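Local structure of aldehyde dehydrogenase family protein (Pseudomonas syringae pv. tomato, 5IUV) at residues K50-D55 with V219-G224; A81-T86 with E133-L138; P273-A278 with R307-R312. The protein probably oxidises indole-3-acetaldehyde to the auxin indole-3-acetic acid, with NAD+ as the hydride acceptor. All coordinates share one frame; numbering follows the deposited sequence.

Contact 1. Residues K50-D55 with V219-G224. With NAD (nicotinamide-adenine-dinucleotide), chain C.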
loop_
_atom_site.group_PDB
_atom_site.type_symbol
_atom_site.label_atom_id
_atom_site.label_comp_id
_atom_site.label_asym_id
_atom_site.label_seq_id
_atom_site.Cartn_x
_atom_site.Cartn_y
_atom_site.Cartn_z
ATOM N N LYS A 50 36.270 -17.337 -28.192
ATOM C CA LYS A 50 35.491 -17.050 -29.381
ATOM C C LYS A 50 34.032 -17.227 -28.987
ATOM O O LYS A 50 33.607 -18.312 -28.594
ATOM C CB LYS A 50 35.901 -17.953 -30.546
ATOM C CG LYS A 50 37.315 -17.652 -31.070
ATOM C CD LYS A 50 37.586 -18.300 -32.423
ATOM C CE LYS A 50 38.955 -17.902 -32.969
ATOM N NZ LYS A 50 39.034 -16.471 -33.374
ATOM N N VAL A 51 33.280 -16.135 -29.057
ATOM C CA VAL A 51 31.920 -16.091 -28.544
ATOM C C VAL A 51 30.896 -16.126 -29.673
ATOM O O VAL A 51 31.074 -15.458 -30.686
ATOM C CB VAL A 51 31.705 -14.819 -27.693
ATOM C CG1 VAL A 51 30.257 -14.694 -27.232
ATOM C CG2 VAL A 51 32.661 -14.816 -26.509
ATOM N N ALA A 52 29.826 -16.897 -29.490
ATOM C CA ALA A 52 28.774 -17.005 -30.498
ATOM C C ALA A 52 28.238 -15.629 -30.890
ATOM O O ALA A 52 27.925 -14.806 -30.030
ATOM C CB ALA A 52 27.644 -17.890 -29.990
ATOM N N SER A 53 28.174 -15.367 -32.190
ATOM C CA SER A 53 27.649 -14.103 -32.688
ATOM C C SER A 53 26.234 -14.310 -33.214
ATOM O O SER A 53 26.046 -14.610 -34.391
ATOM C CB SER A 53 28.558 -13.529 -33.786
ATOM O OG SER A 53 28.107 -12.254 -34.204
ATOM N N CYS A 54 25.241 -14.161 -32.336
ATOM C CA CYS A 54 23.858 -14.440 -32.700
ATOM C C CYS A 54 23.253 -13.367 -33.601
ATOM O O CYS A 54 23.726 -12.230 -33.638
ATOM C CB CYS A 54 23.006 -14.602 -31.439
ATOM S SG CYS A 54 23.552 -15.985 -30.425
ATOM N N ASP A 55 22.204 -13.748 -34.326
ATOM C CA ASP A 55 21.530 -12.856 -35.261
ATOM C C ASP A 55 20.024 -13.104 -35.166
ATOM O O ASP A 55 19.558 -13.744 -34.215
ATOM C CB ASP A 55 22.045 -13.079 -36.691
ATOM C CG ASP A 55 21.972 -11.818 -37.559
ATOM O OD1 ASP A 55 20.989 -11.049 -37.451
ATOM O OD2 ASP A 55 22.907 -11.599 -38.361
ATOM N N VAL A 219 20.133 -16.990 -23.235
ATOM C CA VAL A 219 21.149 -15.939 -23.344
ATOM C C VAL A 219 21.732 -15.874 -24.759
ATOM O O VAL A 219 22.259 -16.866 -25.267
ATOM C CB VAL A 219 22.296 -16.154 -22.338
ATOM C CG1 VAL A 219 23.361 -15.061 -22.501
ATOM C CG2 VAL A 219 21.749 -16.165 -20.908
ATOM N N LEU A 220 21.643 -14.705 -25.383
ATOM C CA LEU A 220 22.127 -14.530 -26.753
ATOM C C LEU A 220 23.242 -13.487 -26.856
ATOM O O LEU A 220 22.972 -12.290 -26.972
ATOM C CB LEU A 220 20.973 -14.128 -27.670
ATOM C CG LEU A 220 19.754 -15.047 -27.709
ATOM C CD1 LEU A 220 18.718 -14.523 -28.713
ATOM C CD2 LEU A 220 20.179 -16.475 -28.045
ATOM N N PRO A 221 24.506 -13.936 -26.804
ATOM C CA PRO A 221 25.596 -12.986 -27.044
ATOM C C PRO A 221 25.619 -12.564 -28.511
ATOM O O PRO A 221 25.136 -13.303 -29.372
ATOM C CB PRO A 221 26.852 -13.777 -26.662
ATOM C CG PRO A 221 26.458 -15.213 -26.831
ATOM C CD PRO A 221 24.998 -15.292 -26.500
ATOM N N GLY A 222 26.136 -11.376 -28.788
ATOM C CA GLY A 222 26.163 -10.865 -30.146
ATOM C C GLY A 222 26.026 -9.356 -30.178
ATOM O O GLY A 222 25.867 -8.726 -29.139
ATOM N N TYR A 223 26.090 -8.778 -31.377
ATOM C CA TYR A 223 26.088 -7.330 -31.528
ATOM C C TYR A 223 24.706 -6.727 -31.340
ATOM O O TYR A 223 23.693 -7.388 -31.565
ATOM C CB TYR A 223 26.643 -6.945 -32.898
ATOM C CG TYR A 223 28.066 -7.400 -33.094
ATOM C CD1 TYR A 223 29.104 -6.799 -32.397
ATOM C CD2 TYR A 223 28.371 -8.445 -33.957
ATOM C CE1 TYR A 223 30.415 -7.217 -32.562
ATOM C CE2 TYR A 223 29.684 -8.870 -34.130
ATOM C CZ TYR A 223 30.696 -8.254 -33.427
ATOM O OH TYR A 223 31.997 -8.666 -33.594
ATOM N N GLY A 224 24.678 -5.465 -30.922
ATOM C CA GLY A 224 23.424 -4.751 -30.764
ATOM C C GLY A 224 22.664 -4.620 -32.069
ATOM O O GLY A 224 21.449 -4.823 -32.116
HETATM P PA NAD C . 24.887 1.070 -25.827
HETATM O O1A NAD C . 23.703 1.954 -25.928
HETATM O O2A NAD C . 25.887 1.242 -26.953
HETATM O O5B NAD C . 24.436 -0.441 -25.760
HETATM C C5B NAD C . 23.805 -1.078 -24.629
HETATM C C4B NAD C . 23.336 -2.434 -25.091
HETATM O O4B NAD C . 22.464 -2.267 -26.230
HETATM C C3B NAD C . 24.404 -3.445 -25.522
HETATM O O3B NAD C . 24.034 -4.766 -25.143
HETATM C C2B NAD C . 24.413 -3.299 -27.046
HETATM O O2B NAD C . 24.891 -4.472 -27.699
HETATM C C1B NAD C . 22.933 -3.042 -27.314
HETATM N N9A NAD C . 22.600 -2.350 -28.555
HETATM C C8A NAD C . 23.393 -1.504 -29.285
HETATM N N7A NAD C . 22.858 -1.104 -30.413
HETATM C C5A NAD C . 21.606 -1.713 -30.415
HETATM C C6A NAD C . 20.523 -1.648 -31.315
HETATM N N6A NAD C . 20.549 -0.974 -32.469
HETATM N N1A NAD C . 19.399 -2.331 -30.990
HETATM C C2A NAD C . 19.380 -3.042 -29.858
HETATM N N3A NAD C . 20.343 -3.189 -28.943
HETATM C C4A NAD C . 21.438 -2.483 -29.277
HETATM O O3 NAD C . 25.640 1.359 -24.439
HETATM P PN NAD C . 26.986 0.802 -23.765
HETATM O O1N NAD C . 28.112 1.472 -24.457
HETATM O O2N NAD C . 26.935 -0.679 -23.741
HETATM O O5D NAD C . 26.844 1.285 -22.249
HETATM C C5D NAD C . 27.183 2.626 -21.831
HETATM C C4D NAD C . 25.900 3.391 -21.622
HETATM O O4D NAD C . 25.103 2.727 -20.614
HETATM C C3D NAD C . 26.073 4.815 -21.109
HETATM O O3D NAD C . 25.241 5.702 -21.850
HETATM C C2D NAD C . 25.631 4.685 -19.647
HETATM O O2D NAD C . 25.097 5.860 -19.044
HETATM C C1D NAD C . 24.512 3.623 -19.737
HETATM N N1N NAD C . 24.289 2.961 -18.383
HETATM C C2N NAD C . 23.051 3.260 -17.764
HETATM C C3N NAD C . 22.726 2.660 -16.556
HETATM C C7N NAD C . 21.460 2.988 -15.806
HETATM O O7N NAD C . 20.757 3.955 -16.167
HETATM N N7N NAD C . 21.201 2.301 -14.720
HETATM C C4N NAD C . 23.646 1.788 -15.971
HETATM C C5N NAD C . 24.869 1.535 -16.582
HETATM C C6N NAD C . 25.171 2.131 -17.796
HETATM O O HOH W 1 25.964 -10.835 -33.456
#
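S53 sends its hydroxyl obliquely to the Y223 ring, with OG 3.7 Å from CE2; F37 and H225 supply two further rings that meet Y223, the latter at only about 20° between planes. The other ring of the contact, that of P221, is touched by V51 CG1, which stands 3.6 Å from P221 CB. This branch lies anti to the backbone N (chi1 176°), a torsion that carries it off strand 47-52 toward the proline. I201 of helix 198-210 packs on both residues. A single direct bond joins the backbones, from C54 N to P221 O at 3.1 Å, with an N-H...O angle of 159°. C54 SG adds apolar contact to P221 CD and L220 CD2. One water makes the second polar link: it donates to C54 O, accepts from Y223 N (2.9 Å) and is also hydrogen-bonded to S53 OG. G222 passes close to the backbone of S53 and C54, where a CB would collide with C54 N; its backbone angles also suit a residue without CB, and its carbonyl receives K191 NZ. The chain then enters helix 224-232, whose first residue, G224, brings CA to 3.4 Å from C4A of the NAD adenine. A close-fitting glycine at the start of the helix after strand 217-219 leaves room for the adenine, as in the Rossmann-like NAD-binding domain of aldehyde dehydrogenases.

Contact 2. Residues A81-T86 with E133-L138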
loop_
_atom_site.group_PDB
_atom_site.type_symbol
_atom_site.label_atom_id
_atom_site.label_comp_id
_atom_site.label_asym_id
_atom_site.label_seq_id
_atom_site.Cartn_x
_atom_site.Cartn_y
_atom_site.Cartn_z
ATOM N N ALA A 81 5.978 -19.156 -3.368
ATOM C CA ALA A 81 6.956 -19.586 -2.374
ATOM C C ALA A 81 8.043 -20.453 -3.002
ATOM O O ALA A 81 9.188 -20.430 -2.549
ATOM C CB ALA A 81 6.276 -20.343 -1.240
ATOM N N LYS A 82 7.686 -21.215 -4.033
ATOM C CA LYS A 82 8.672 -22.028 -4.742
ATOM C C LYS A 82 9.545 -21.182 -5.679
ATOM O O LYS A 82 10.737 -21.438 -5.805
ATOM C CB LYS A 82 7.984 -23.148 -5.527
ATOM C CG LYS A 82 7.372 -24.247 -4.661
ATOM C CD LYS A 82 6.432 -25.110 -5.508
ATOM C CE LYS A 82 6.099 -26.436 -4.841
ATOM N NZ LYS A 82 5.518 -26.252 -3.486
ATOM N N ARG A 83 8.965 -20.173 -6.332
ATOM C CA ARG A 83 9.768 -19.261 -7.151
ATOM C C ARG A 83 10.769 -18.505 -6.280
ATOM O O ARG A 83 11.915 -18.313 -6.665
ATOM C CB ARG A 83 8.888 -18.267 -7.918
ATOM C CG ARG A 83 7.968 -18.939 -8.917
ATOM C CD ARG A 83 7.639 -18.057 -10.106
ATOM N NE ARG A 83 7.129 -16.734 -9.746
ATOM C CZ ARG A 83 5.900 -16.488 -9.309
ATOM N NH1 ARG A 83 5.039 -17.480 -9.127
ATOM N NH2 ARG A 83 5.538 -15.246 -9.030
ATOM N N LYS A 84 10.316 -18.072 -5.111
ATOM C CA LYS A 84 11.180 -17.434 -4.130
ATOM C C LYS A 84 12.379 -18.322 -3.786
ATOM O O LYS A 84 13.525 -17.873 -3.839
ATOM C CB LYS A 84 10.388 -17.107 -2.857
ATOM C CG LYS A 84 11.257 -16.672 -1.682
ATOM C CD LYS A 84 10.424 -16.248 -0.449
ATOM C CE LYS A 84 9.684 -17.442 0.153
ATOM N NZ LYS A 84 8.973 -17.100 1.431
ATOM N N ALA A 85 12.110 -19.576 -3.432
ATOM C CA ALA A 85 13.169 -20.516 -3.052
ATOM C C ALA A 85 14.189 -20.709 -4.174
ATOM O O ALA A 85 15.391 -20.772 -3.931
ATOM C CB ALA A 85 12.565 -21.868 -2.645
ATOM N N THR A 86 13.696 -20.801 -5.401
ATOM C CA THR A 86 14.564 -20.983 -6.559
ATOM C C THR A 86 15.426 -19.747 -6.804
ATOM O O THR A 86 16.619 -19.868 -7.078
ATOM C CB THR A 86 13.740 -21.303 -7.818
ATOM O OG1 THR A 86 13.016 -22.518 -7.603
ATOM C CG2 THR A 86 14.635 -21.472 -9.042
ATOM N N GLU A 133 12.896 -12.868 -2.410
ATOM C CA GLU A 133 12.319 -12.704 -1.074
ATOM C C GLU A 133 11.013 -11.910 -1.095
ATOM O O GLU A 133 10.147 -12.091 -0.234
ATOM C CB GLU A 133 13.305 -11.989 -0.145
ATOM C CG GLU A 133 14.522 -12.798 0.279
ATOM C CD GLU A 133 15.622 -11.921 0.879
ATOM O OE1 GLU A 133 15.438 -10.683 0.971
ATOM O OE2 GLU A 133 16.673 -12.470 1.255
ATOM N N ALA A 134 10.895 -11.006 -2.061
ATOM C CA ALA A 134 9.762 -10.085 -2.122
ATOM C C ALA A 134 8.505 -10.709 -2.716
ATOM O O ALA A 134 7.403 -10.204 -2.495
ATOM C CB ALA A 134 10.143 -8.838 -2.929
ATOM N N ILE A 135 8.677 -11.786 -3.480
ATOM C CA ILE A 135 7.587 -12.357 -4.276
ATOM C C ILE A 135 6.285 -12.540 -3.490
ATOM O O ILE A 135 5.230 -12.059 -3.913
ATOM C CB ILE A 135 7.990 -13.717 -4.878
ATOM C CG1 ILE A 135 9.027 -13.524 -5.988
ATOM C CG2 ILE A 135 6.774 -14.431 -5.433
ATOM C CD1 ILE A 135 9.589 -14.851 -6.540
ATOM N N ASP A 136 6.354 -13.220 -2.348
ATOM C CA ASP A 136 5.131 -13.506 -1.604
ATOM C C ASP A 136 4.869 -12.489 -0.501
ATOM O O ASP A 136 4.051 -12.733 0.388
ATOM C CB ASP A 136 5.165 -14.929 -1.028
ATOM C CG ASP A 136 6.374 -15.187 -0.142
ATOM O OD1 ASP A 136 7.270 -14.323 -0.055
ATOM O OD2 ASP A 136 6.437 -16.285 0.452
ATOM N N LYS A 137 5.557 -11.348 -0.564
ATOM C CA LYS A 137 5.270 -10.226 0.325
ATOM C C LYS A 137 4.450 -9.173 -0.418
ATOM O O LYS A 137 4.000 -8.199 0.175
ATOM C CB LYS A 137 6.563 -9.597 0.869
ATOM C CG LYS A 137 7.614 -10.609 1.345
ATOM C CD LYS A 137 7.078 -11.512 2.438
ATOM C CE LYS A 137 8.189 -12.392 3.013
ATOM N NZ LYS A 137 8.853 -13.217 1.960
ATOM N N LEU A 138 4.267 -9.376 -1.719
ATOM C CA LEU A 138 3.483 -8.453 -2.534
ATOM C C LEU A 138 2.006 -8.833 -2.528
ATOM O O LEU A 138 1.666 -10.001 -2.677
ATOM C CB LEU A 138 4.001 -8.430 -3.973
ATOM C CG LEU A 138 5.401 -7.850 -4.153
ATOM C CD1 LEU A 138 5.931 -8.180 -5.540
ATOM C CD2 LEU A 138 5.350 -6.345 -3.927
#
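K84 NZ is held by two carboxylates, D136 OD2 at 2.8 Å and E133 OE1 of the second subunit. The lysine side chain crosses the aspartate at about a right angle and reaches the syn lone pair of OD2. Its CG is anti to the backbone N (chi1 169°), and a bend at chi3 (67°) turns the tip onto the carboxylate after CD has passed 4.1 Å from E133 CA. The other oxygen, D136 OD1, takes K137 NZ at 2.8 Å, met on the syn side but 28° out of the carboxylate plane. K137 NZ also donates to E133 O, in the plane of that carbonyl, and forms a salt bridge with E133 OE1 of the second subunit. D136 thus ties two ammonium groups that lie 3.9 Å apart, NZ of K84 to NZ of K137, and the shared negative charge probably eases their repulsion. The network fastens the first turns of helix 80-96 to the C-terminal part of helix 113-134 and the residues that follow, and continues into the subunit interface, where E133 packs on E133 of the second subunit and K137 makes a cation-pi contact with W130 of the second subunit. Alongside these charges, I135 packs against helix 80-96. Its CD1 rests 3.7 Å from R83 CB and 3.6 Å from K84 N, while its CG2 approaches the R83 guanidinium obliquely. The R83 side chain is fixed by the carbonyls of L78 and S183, which receive NH1 and NE respectively.

Contact 3. Residues P273-A278 with R307-R312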
loop_
_atom_site.group_PDB
_atom_site.type_symbol
_atom_site.label_atom_id
_atom_site.label_comp_id
_atom_site.label_asym_id
_atom_site.label_seq_id
_atom_site.Cartn_x
_atom_site.Cartn_y
_atom_site.Cartn_z
ATOM N N PRO A 273 24.881 15.987 -11.281
ATOM C CA PRO A 273 25.484 17.087 -10.524
ATOM C C PRO A 273 25.663 16.756 -9.044
ATOM O O PRO A 273 24.741 16.274 -8.392
ATOM C CB PRO A 273 24.479 18.222 -10.705
ATOM C CG PRO A 273 23.164 17.515 -10.817
ATOM C CD PRO A 273 23.446 16.210 -11.525
ATOM N N ASN A 274 26.861 17.019 -8.542
ATOM C CA ASN A 274 27.216 16.805 -7.144
ATOM C C ASN A 274 27.387 18.166 -6.473
ATOM O O ASN A 274 28.438 18.793 -6.603
ATOM C CB ASN A 274 28.502 15.975 -7.061
ATOM C CG ASN A 274 28.844 15.540 -5.650
ATOM O OD1 ASN A 274 28.054 15.704 -4.718
ATOM N ND2 ASN A 274 30.026 14.955 -5.492
ATOM N N ILE A 275 26.346 18.630 -5.784
ATOM C CA ILE A 275 26.317 19.996 -5.256
ATOM C C ILE A 275 26.824 20.102 -3.822
ATOM O O ILE A 275 26.219 19.566 -2.889
ATOM C CB ILE A 275 24.892 20.579 -5.305
ATOM C CG1 ILE A 275 24.313 20.447 -6.716
ATOM C CG2 ILE A 275 24.896 22.036 -4.863
ATOM C CD1 ILE A 275 22.824 20.723 -6.773
ATOM N N VAL A 276 27.925 20.822 -3.651
ATOM C CA VAL A 276 28.554 20.960 -2.349
ATOM C C VAL A 276 28.395 22.385 -1.836
ATOM O O VAL A 276 28.973 23.325 -2.385
ATOM C CB VAL A 276 30.047 20.591 -2.404
ATOM C CG1 VAL A 276 30.665 20.657 -1.015
ATOM C CG2 VAL A 276 30.225 19.199 -3.007
ATOM N N PHE A 277 27.591 22.537 -0.790
ATOM C CA PHE A 277 27.369 23.839 -0.170
ATOM C C PHE A 277 28.437 24.129 0.868
ATOM O O PHE A 277 29.044 23.211 1.421
ATOM C CB PHE A 277 25.991 23.906 0.485
ATOM C CG PHE A 277 24.866 24.087 -0.484
ATOM C CD1 PHE A 277 24.544 25.346 -0.969
ATOM C CD2 PHE A 277 24.111 23.001 -0.899
ATOM C CE1 PHE A 277 23.497 25.516 -1.858
ATOM C CE2 PHE A 277 23.061 23.166 -1.783
ATOM C CZ PHE A 277 22.757 24.426 -2.265
ATOM N N ALA A 278 28.650 25.414 1.133
ATOM C CA ALA A 278 29.635 25.856 2.108
ATOM C C ALA A 278 29.372 25.252 3.484
ATOM O O ALA A 278 30.308 25.016 4.247
ATOM C CB ALA A 278 29.647 27.384 2.194
ATOM N N ARG A 307 29.642 16.258 -12.859
ATOM C CA ARG A 307 29.623 17.700 -12.640
ATOM C C ARG A 307 29.657 17.977 -11.149
ATOM O O ARG A 307 28.721 17.651 -10.425
ATOM C CB ARG A 307 28.388 18.360 -13.263
ATOM C CG ARG A 307 28.374 18.353 -14.782
ATOM C CD ARG A 307 27.168 19.103 -15.316
ATOM N NE ARG A 307 25.920 18.440 -14.960
ATOM C CZ ARG A 307 24.768 19.080 -14.775
ATOM N NH1 ARG A 307 24.710 20.400 -14.923
ATOM N NH2 ARG A 307 23.679 18.401 -14.446
ATOM N N LEU A 308 30.754 18.572 -10.703
ATOM C CA LEU A 308 30.906 18.993 -9.322
ATOM C C LEU A 308 30.574 20.475 -9.210
ATOM O O LEU A 308 31.297 21.312 -9.743
ATOM C CB LEU A 308 32.332 18.722 -8.838
ATOM C CG LEU A 308 32.640 19.090 -7.389
ATOM C CD1 LEU A 308 31.820 18.219 -6.452
ATOM C CD2 LEU A 308 34.140 18.947 -7.109
ATOM N N LEU A 309 29.476 20.785 -8.528
ATOM C CA LEU A 309 29.037 22.165 -8.319
ATOM C C LEU A 309 29.398 22.596 -6.902
ATOM O O LEU A 309 28.864 22.055 -5.930
ATOM C CB LEU A 309 27.525 22.308 -8.545
ATOM C CG LEU A 309 26.980 22.370 -9.976
ATOM C CD1 LEU A 309 27.403 21.172 -10.818
ATOM C CD2 LEU A 309 25.465 22.508 -9.971
ATOM N N VAL A 310 30.303 23.561 -6.778
ATOM C CA VAL A 310 30.771 23.956 -5.454
ATOM C C VAL A 310 30.462 25.421 -5.159
ATOM O O VAL A 310 30.712 26.292 -5.992
ATOM C CB VAL A 310 32.292 23.693 -5.301
ATOM C CG1 VAL A 310 33.045 24.197 -6.508
ATOM C CG2 VAL A 310 32.831 24.323 -4.024
ATOM N N GLU A 311 29.895 25.681 -3.981
ATOM C CA GLU A 311 29.615 27.051 -3.565
ATOM C C GLU A 311 30.927 27.831 -3.584
ATOM O O GLU A 311 31.944 27.368 -3.061
ATOM C CB GLU A 311 28.965 27.090 -2.178
ATOM C CG GLU A 311 28.437 28.466 -1.785
ATOM C CD GLU A 311 27.452 28.420 -0.626
ATOM O OE1 GLU A 311 27.142 27.312 -0.132
ATOM O OE2 GLU A 311 26.987 29.501 -0.209
ATOM N N ARG A 312 30.905 29.005 -4.205
ATOM C CA ARG A 312 32.144 29.700 -4.543
ATOM C C ARG A 312 33.017 30.006 -3.320
ATOM O O ARG A 312 34.239 29.932 -3.402
ATOM C CB ARG A 312 31.834 30.990 -5.305
ATOM C CG ARG A 312 33.071 31.676 -5.870
ATOM C CD ARG A 312 32.720 32.606 -7.018
ATOM N NE ARG A 312 32.124 31.883 -8.139
ATOM C CZ ARG A 312 30.893 32.096 -8.591
ATOM N NH1 ARG A 312 30.133 33.027 -8.026
ATOM N NH2 ARG A 312 30.425 31.384 -9.613
#
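P273 and R307 lie side by side and point the same way at the start of two parallel strands, 273-276 and 307-311, which a beta-alpha-beta crossover through helix 283-295 connects. P273 CB covers one face of the R307 guanidinium, toward its rim, and P273 CD is 3.7 Å from NH2. N393 and the carbonyls of K271, I421 and A422 hold the guanidinium in turn. On the same face I275 and L309 cross obliquely, with CG1 of I275 4.0 Å from CD2 of L309, beneath helix 415-423. The opposite face carries N274 and L308, again side by side. L308 CD1 lies 3.8 Å from N274 ND2 and also meets V276 CG2, while N274 OD1 bonds W434. Four backbone bonds join the strands; the one from L309 N to N274 O arrives 45° above the carbonyl plane. At the C-terminal ends of the strands, F277 and E311 cross almost perpendicularly, ring and carboxylate 88° apart, and OE1 lies at the ring edge, 3.4 Å from CD1. The same oxygen accepts A278 N from above the carboxylate plane, at 2.7 Å and an N-H...O angle of 177°.

Along the chain, contact 2 falls wholly between the two segments of contact 1, and contact 3 follows both. Contact 1 closes a span of 163 residues, mostly helical, and joins strand 47-52 to the loop after strand 217-219 in the NAD-binding part. Contact 2 lies 32 Å from it between centres, within the helical run that this span includes, and faces another subunit. Contact 3 belongs to the other large mixed sheet, not the one that holds strand 217-219; its centre is about 43 Å from each of the others, and it lies across the chain's centre from contact 1. The three thus sample cofactor binding, subunit assembly and the second large sheet, that of the catalytic domain in this family.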